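Local coordinates for apoptosis regulator CED-9 (Caenorhabditis elegans, PDB 1OHU), which sequesters the cell-death activator CED-4 and so restrains apoptosis, until EGL-1 binds it and frees CED-4 to activate the caspase CED-3, at residues A[77-80]-A[81-84]; A[127-130]-A[131-134]; A[65-68]-A[69-72]. The protein carries 3 engineered substitutions. All coordinates share one frame; numbering follows the deposited sequence.

Contact 1 of 3, residues A[77-80]-A[81-84]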
loop_
_atom_site.group_PDB
_atom_site.type_symbol
_atom_site.label_atom_id
_atom_site.label_comp_id
_atom_site.label_asym_id
_atom_site.label_seq_id
_atom_site.Cartn_x
_atom_site.Cartn_y
_atom_site.Cartn_z
ATOM N N ILE A 77 3.493 12.679 12.314
ATOM C CA ILE A 77 3.022 11.308 12.442
ATOM C C ILE A 77 4.064 10.405 13.082
ATOM O O ILE A 77 5.229 10.398 12.678
ATOM C CB ILE A 77 2.658 10.724 11.061
ATOM C CG1 ILE A 77 1.638 11.630 10.374
ATOM C CG2 ILE A 77 2.111 9.308 11.216
ATOM C CD1 ILE A 77 1.353 11.249 8.953
ATOM N N SER A 78 3.646 9.641 14.081
ATOM C CA SER A 78 4.561 8.731 14.754
ATOM C C SER A 78 4.199 7.300 14.376
ATOM O O SER A 78 3.083 7.028 13.931
ATOM C CB SER A 78 4.476 8.914 16.268
ATOM O OG SER A 78 3.167 8.620 16.729
ATOM N N PHE A 79 5.145 6.389 14.551
ATOM C CA PHE A 79 4.914 4.996 14.216
ATOM C C PHE A 79 3.787 4.434 15.073
ATOM O O PHE A 79 2.976 3.636 14.604
ATOM C CB PHE A 79 6.195 4.188 14.423
ATOM C CG PHE A 79 6.139 2.806 13.844
ATOM C CD1 PHE A 79 5.596 2.589 12.582
ATOM C CD2 PHE A 79 6.651 1.724 14.547
ATOM C CE1 PHE A 79 5.559 1.314 12.024
ATOM C CE2 PHE A 79 6.620 0.436 13.998
ATOM C CZ PHE A 79 6.071 0.234 12.732
ATOM N N SER A 80 3.734 4.859 16.328
ATOM C CA SER A 80 2.695 4.394 17.234
ATOM C C SER A 80 1.325 4.822 16.721
ATOM O O SER A 80 0.429 3.999 16.573
ATOM C CB SER A 80 2.907 4.963 18.631
ATOM O OG SER A 80 1.899 4.477 19.503
ATOM N N LEU A 81 1.167 6.118 16.469
ATOM C CA LEU A 81 -0.095 6.643 15.963
ATOM C C LEU A 81 -0.455 5.913 14.663
ATOM O O LEU A 81 -1.605 5.551 14.442
ATOM C CB LEU A 81 0.027 8.140 15.700
ATOM C CG LEU A 81 -1.251 8.961 15.453
ATOM C CD1 LEU A 81 -0.846 10.390 15.122
ATOM C CD2 LEU A 81 -2.064 8.389 14.303
ATOM N N TYR A 82 0.535 5.707 13.803
ATOM C CA TYR A 82 0.304 5.017 12.543
ATOM C C TYR A 82 -0.335 3.652 12.802
ATOM O O TYR A 82 -1.297 3.259 12.138
ATOM C CB TYR A 82 1.627 4.838 11.786
ATOM C CG TYR A 82 1.523 3.872 10.622
ATOM C CD1 TYR A 82 0.933 4.256 9.414
ATOM C CD2 TYR A 82 1.956 2.553 10.752
ATOM C CE1 TYR A 82 0.777 3.351 8.375
ATOM C CE2 TYR A 82 1.802 1.642 9.721
ATOM C CZ TYR A 82 1.213 2.047 8.538
ATOM O OH TYR A 82 1.058 1.138 7.521
ATOM N N GLN A 83 0.205 2.933 13.776
ATOM C CA GLN A 83 -0.307 1.614 14.121
ATOM C C GLN A 83 -1.719 1.644 14.712
ATOM O O GLN A 83 -2.500 0.716 14.503
ATOM C CB GLN A 83 0.663 0.928 15.083
ATOM C CG GLN A 83 1.953 0.483 14.405
ATOM C CD GLN A 83 2.959 -0.091 15.385
ATOM O OE1 GLN A 83 3.926 0.571 15.759
ATOM N NE2 GLN A 83 2.729 -1.321 15.813
ATOM N N ASP A 84 -2.050 2.706 15.441
ATOM C CA ASP A 84 -3.385 2.823 16.023
ATOM C C ASP A 84 -4.425 3.051 14.927
ATOM O O ASP A 84 -5.529 2.502 14.983
ATOM C CB ASP A 84 -3.474 4.004 16.999
ATOM C CG ASP A 84 -2.538 3.874 18.186
ATOM O OD1 ASP A 84 -2.261 2.738 18.621
ATOM O OD2 ASP A 84 -2.099 4.930 18.695
HETATM O O HOH W 1 -0.238 6.475 20.124
#
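Gln83 reaches back one helical turn to lay its amide oxygen over a face of the Phe79 ring. OE1 stands 3.1 Å above the ring plane, displaced toward the rim, with CD2 and CE2 of Phe79 the nearest ring atoms. The amide is inclined to the ring by 42°, so the two do not stack flat; one oxygen makes the approach. Gln83 starts with CG opposite its own carbonyl carbon (chi1 -72°) and then runs extended, which brings its end back to Phe79. Tyr82 meets the same ring obliquely, its CD2 4.0 Å from Phe79 CE1.

At the start of the helix, Ser78 is the N-cap: its OG accepts from Leu81 N at 3.2 Å, and the bond is fairly straight (162°). Leu81 CB also lies against this hydroxyl. Farther along, a water joins Ser80 OG to Asp84 OD2, donating a hydrogen to the carboxylate.

The result is a capped first turn for the short helix 79-86, a surface element of the Bcl-2 fold. Phe79, Tyr82 and Gln83 lean on helix 128-144 through Leu137, Leu131, Thr135 and Phe138, while Leu81 rests on Leu71 of helix 44-71.

Contact 2 of 3, residues A[127-130]-A[131-134]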
loop_
_atom_site.group_PDB
_atom_site.type_symbol
_atom_site.label_atom_id
_atom_site.label_comp_id
_atom_site.label_asym_id
_atom_site.label_seq_id
_atom_site.Cartn_x
_atom_site.Cartn_y
_atom_site.Cartn_z
ATOM N N GLN A 127 6.494 14.271 5.323
ATOM C CA GLN A 127 6.319 13.025 6.058
ATOM C C GLN A 127 5.879 11.858 5.210
ATOM O O GLN A 127 5.561 10.787 5.723
ATOM C CB GLN A 127 5.369 13.238 7.224
ATOM C CG GLN A 127 6.004 14.133 8.268
ATOM C CD GLN A 127 5.117 14.352 9.433
ATOM O OE1 GLN A 127 4.865 13.436 10.216
ATOM N NE2 GLN A 127 4.616 15.570 9.564
ATOM N N VAL A 128 5.868 12.072 3.897
ATOM C CA VAL A 128 5.510 11.007 2.984
ATOM C C VAL A 128 6.561 9.906 3.109
ATOM O O VAL A 128 6.224 8.724 3.033
ATOM C CB VAL A 128 5.468 11.494 1.526
ATOM C CG1 VAL A 128 5.306 10.301 0.587
ATOM C CG2 VAL A 128 4.313 12.475 1.342
ATOM N N ARG A 129 7.829 10.286 3.307
ATOM C CA ARG A 129 8.890 9.281 3.428
ATOM C C ARG A 129 8.657 8.409 4.652
ATOM O O ARG A 129 8.728 7.189 4.568
ATOM C CB ARG A 129 10.284 9.910 3.518
ATOM C CG ARG A 129 11.406 8.848 3.444
ATOM C CD ARG A 129 12.793 9.381 3.822
ATOM N NE ARG A 129 13.769 8.299 4.003
ATOM C CZ ARG A 129 14.232 7.530 3.020
ATOM N NH1 ARG A 129 13.814 7.724 1.775
ATOM N NH2 ARG A 129 15.102 6.559 3.281
ATOM N N ASN A 130 8.374 9.035 5.787
ATOM C CA ASN A 130 8.107 8.287 7.007
ATOM C C ASN A 130 6.916 7.351 6.810
ATOM O O ASN A 130 6.938 6.227 7.298
ATOM C CB ASN A 130 7.845 9.246 8.174
ATOM C CG ASN A 130 9.126 9.847 8.733
ATOM O OD1 ASN A 130 9.102 10.872 9.420
ATOM N ND2 ASN A 130 10.254 9.199 8.457
ATOM N N LEU A 131 5.890 7.812 6.090
ATOM C CA LEU A 131 4.701 6.990 5.834
ATOM C C LEU A 131 5.149 5.754 5.068
ATOM O O LEU A 131 4.704 4.648 5.345
ATOM C CB LEU A 131 3.666 7.743 4.975
ATOM C CG LEU A 131 2.149 7.506 5.172
ATOM C CD1 LEU A 131 1.448 7.769 3.837
ATOM C CD2 LEU A 131 1.835 6.100 5.660
ATOM N N PHE A 132 6.019 5.963 4.087
ATOM C CA PHE A 132 6.552 4.868 3.275
ATOM C C PHE A 132 7.255 3.833 4.163
ATOM O O PHE A 132 6.990 2.636 4.060
ATOM C CB PHE A 132 7.492 5.452 2.193
ATOM C CG PHE A 132 8.682 4.591 1.864
ATOM C CD1 PHE A 132 9.966 5.011 2.206
ATOM C CD2 PHE A 132 8.520 3.346 1.263
ATOM C CE1 PHE A 132 11.073 4.201 1.964
ATOM C CE2 PHE A 132 9.616 2.524 1.014
ATOM C CZ PHE A 132 10.901 2.952 1.370
ATOM N N VAL A 133 8.120 4.292 5.057
ATOM C CA VAL A 133 8.845 3.389 5.958
ATOM C C VAL A 133 7.907 2.637 6.911
ATOM O O VAL A 133 7.997 1.414 7.050
ATOM C CB VAL A 133 9.886 4.170 6.784
ATOM C CG1 VAL A 133 10.681 3.215 7.661
ATOM C CG2 VAL A 133 10.820 4.944 5.846
ATOM N N TYR A 134 7.012 3.363 7.574
ATOM C CA TYR A 134 6.075 2.730 8.496
ATOM C C TYR A 134 5.350 1.603 7.765
ATOM O O TYR A 134 5.296 0.472 8.240
ATOM C CB TYR A 134 5.033 3.736 8.990
ATOM C CG TYR A 134 5.572 4.876 9.817
ATOM C CD1 TYR A 134 4.780 5.987 10.086
ATOM C CD2 TYR A 134 6.865 4.837 10.356
ATOM C CE1 TYR A 134 5.253 7.038 10.871
ATOM C CE2 TYR A 134 7.350 5.883 11.145
ATOM C CZ TYR A 134 6.539 6.982 11.399
ATOM O OH TYR A 134 7.001 8.034 12.169
#
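Leu131, Phe132, Val133 and Tyr134 each donate their backbone N-H to the carbonyl four residues earlier, from Gln127 to Asn130, a run of regular alpha-helical bonds of 2.9 to 3.0 Å between N and O. The last of them, Tyr134 N to Asn130 O, is almost linear at the hydrogen (176°).

That same Asn130 carbonyl oxygen also faces the tyrosine ring. It lies 3.2 Å above the ring plane, offset toward the rim on the CG side, so one oxygen serves as acceptor for the backbone of Tyr134 and as cover for its ring. The placement follows from Tyr134 chi1 of -64°, with CG opposite the carbonyl carbon, which turns the ring back along the preceding turn; the CB of Asn130 then comes to 4.2 Å from its CZ. Phe132 meets a different carbonyl oxygen, that of Arg129 three residues back: it lies close to the ring plane, at the edge, 3.4 Å from Phe132 CD1. The aliphatic part of Arg129 passes this ring loosely, CG being 4.3 Å from CD1. Val133 CG2 approaches Arg129 O as well, at 3.3 Å.

The polar ends of Tyr134 and Gln127 find their partners outside the helix. Tyr134 OH is bonded to Ile77 O and its ring meets that of Phe79 at about 45°, while Gln127 bridges to the backbone of Pro75 and Ile77. Val128 and Leu131 face helix 101-118, and Phe132 settles on Val17, Val18 and Phe21 of helix 13-27, which holds most of the predicted BH4 motif. This division of the first two turns of helix 128-144, with apolar side chains buried between helices and others directed to a neighbouring loop, is the amphipathic packing expected in the all-helical bundle of the Bcl-2 family.

Contact 3 of 3, residues A[65-68]-A[69-72]. Engineered in segment 65-68: Ser68 (natural residue Cys).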
loop_
_atom_site.group_PDB
_atom_site.type_symbol
_atom_site.label_atom_id
_atom_site.label_comp_id
_atom_site.label_asym_id
_atom_site.label_seq_id
_atom_site.Cartn_x
_atom_site.Cartn_y
_atom_site.Cartn_z
ATOM N N GLU A 65 -11.216 7.984 4.006
ATOM C CA GLU A 65 -11.235 9.407 4.329
ATOM C C GLU A 65 -11.101 9.594 5.836
ATOM O O GLU A 65 -10.353 10.461 6.305
ATOM C CB GLU A 65 -12.533 10.064 3.838
ATOM C CG GLU A 65 -12.635 10.266 2.322
ATOM C CD GLU A 65 -11.481 11.082 1.725
ATOM O OE1 GLU A 65 -10.869 11.903 2.444
ATOM O OE2 GLU A 65 -11.191 10.913 0.519
ATOM N N THR A 66 -11.820 8.765 6.589
ATOM C CA THR A 66 -11.800 8.823 8.050
ATOM C C THR A 66 -10.430 8.513 8.636
ATOM O O THR A 66 -9.902 9.278 9.441
ATOM C CB THR A 66 -12.812 7.835 8.659
ATOM O OG1 THR A 66 -14.141 8.270 8.349
ATOM C CG2 THR A 66 -12.638 7.750 10.175
ATOM N N PHE A 67 -9.858 7.388 8.229
ATOM C CA PHE A 67 -8.554 6.982 8.732
ATOM C C PHE A 67 -7.447 7.990 8.431
ATOM O O PHE A 67 -6.562 8.209 9.251
ATOM C CB PHE A 67 -8.172 5.609 8.164
ATOM C CG PHE A 67 -9.095 4.487 8.585
ATOM C CD1 PHE A 67 -9.722 4.505 9.829
ATOM C CD2 PHE A 67 -9.312 3.397 7.748
ATOM C CE1 PHE A 67 -10.550 3.458 10.235
ATOM C CE2 PHE A 67 -10.137 2.343 8.143
ATOM C CZ PHE A 67 -10.758 2.373 9.391
ATOM N N SER A 68 -7.483 8.607 7.255
ATOM C CA SER A 68 -6.442 9.563 6.922
ATOM C C SER A 68 -6.637 10.835 7.741
ATOM O O SER A 68 -5.670 11.504 8.102
ATOM C CB SER A 68 -6.438 9.857 5.416
ATOM O OG SER A 68 -7.637 10.471 5.001
ATOM N N GLU A 69 -7.884 11.170 8.057
ATOM C CA GLU A 69 -8.114 12.348 8.875
ATOM C C GLU A 69 -7.643 12.045 10.291
ATOM O O GLU A 69 -7.256 12.946 11.023
ATOM C CB GLU A 69 -9.591 12.758 8.859
ATOM C CG GLU A 69 -9.991 13.484 7.582
ATOM C CD GLU A 69 -11.430 13.977 7.588
ATOM O OE1 GLU A 69 -12.091 13.815 6.550
ATOM O OE2 GLU A 69 -11.902 14.532 8.606
ATOM N N GLN A 70 -7.660 10.768 10.670
ATOM C CA GLN A 70 -7.193 10.365 11.999
ATOM C C GLN A 70 -5.669 10.423 12.013
ATOM O O GLN A 70 -5.054 10.955 12.940
ATOM C CB GLN A 70 -7.624 8.936 12.328
ATOM C CG GLN A 70 -9.136 8.732 12.465
ATOM C CD GLN A 70 -9.487 7.332 12.928
ATOM O OE1 GLN A 70 -8.804 6.366 12.589
ATOM N NE2 GLN A 70 -10.562 7.214 13.688
ATOM N N LEU A 71 -5.070 9.855 10.974
ATOM C CA LEU A 71 -3.622 9.822 10.841
ATOM C C LEU A 71 -3.027 11.225 10.766
ATOM O O LEU A 71 -1.925 11.468 11.257
ATOM C CB LEU A 71 -3.232 9.047 9.584
ATOM C CG LEU A 71 -1.778 8.585 9.545
ATOM C CD1 LEU A 71 -1.553 7.594 10.681
ATOM C CD2 LEU A 71 -1.470 7.923 8.206
ATOM N N LEU A 72 -3.764 12.147 10.153
ATOM C CA LEU A 72 -3.297 13.517 9.997
ATOM C C LEU A 72 -3.774 14.459 11.093
ATOM O O LEU A 72 -3.566 15.663 10.995
ATOM C CB LEU A 72 -3.731 14.057 8.636
ATOM C CG LEU A 72 -3.404 13.149 7.445
ATOM C CD1 LEU A 72 -3.864 13.815 6.160
ATOM C CD2 LEU A 72 -1.906 12.857 7.396
#
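Gln70 runs alongside Phe67, its OE1 meeting the rim of the ring close to the ring's own plane, 3.5 Å from Phe67 CD1; amide and ring planes differ by 44°. A torsion that sets CG opposite the carbonyl carbon (chi1 -66°), followed by an extended chain, carries the amide back along the helix, and its NE2 ends 4.1 Å from Thr66 CG2.

The backbone accounts are largely settled within these last two turns. Glu65 O accepts from Glu69 N at 3.1 Å, and Phe67 O accepts from Leu71 N at 2.8 Å. Gln70 N is shared: its main bond goes to Thr66 O at 3.0 Å, and a weak second one to Phe67 O, which thus receives two donors. Leu72 N points to Ser68 O, although the position of that oxygen is less certain.

Ser68, an engineered replacement of cysteine, has the carbonyls of both Glu65 and Phe64 within reach of its OG, and its single proton cannot be assigned between them. Glu65 OE1 is paired with Lys117 of helix 101-118, outside these two segments. This partner probably eases the proximity of a like charge, Glu69 OE1, 4.7 Å from Glu65 OE1.

Leu72 directs its branched end onto Ile77. Cutting it back to an alanine removes CG and both methyl groups and is likely to leave Ile77 facing a gap on that side.

Phe67, Gln70 and Leu71 all touch Val85 of helix 79-86, and Phe67 also reaches Phe110 of helix 101-118. The whole is a helix C-terminus, Leu72 being the first residue to leave helical geometry, where the chain enters the loop to the next helix, 79-86, of the Bcl-2 fold.

In the fold
From the N terminus the order is contact 3, contact 1, contact 2. Each lies within one continuous stretch, so none closes a long loop; they follow in series, without nesting or crossing. Contact 3 ends helix 44-71, contact 1 begins helix 79-86 after a short connection, and contact 2 opens helix 128-144 much later. Contact 1 is the hub: its Ile77 and Tyr82 pack on Leu71 of contact 3, and it meets contact 2 through the polar ends of Gln127 and Tyr134. Contacts 2 and 3 do not touch, their nearest atoms being about 5 Å apart. Residues 77-84 thus tie three helices of the bundle together.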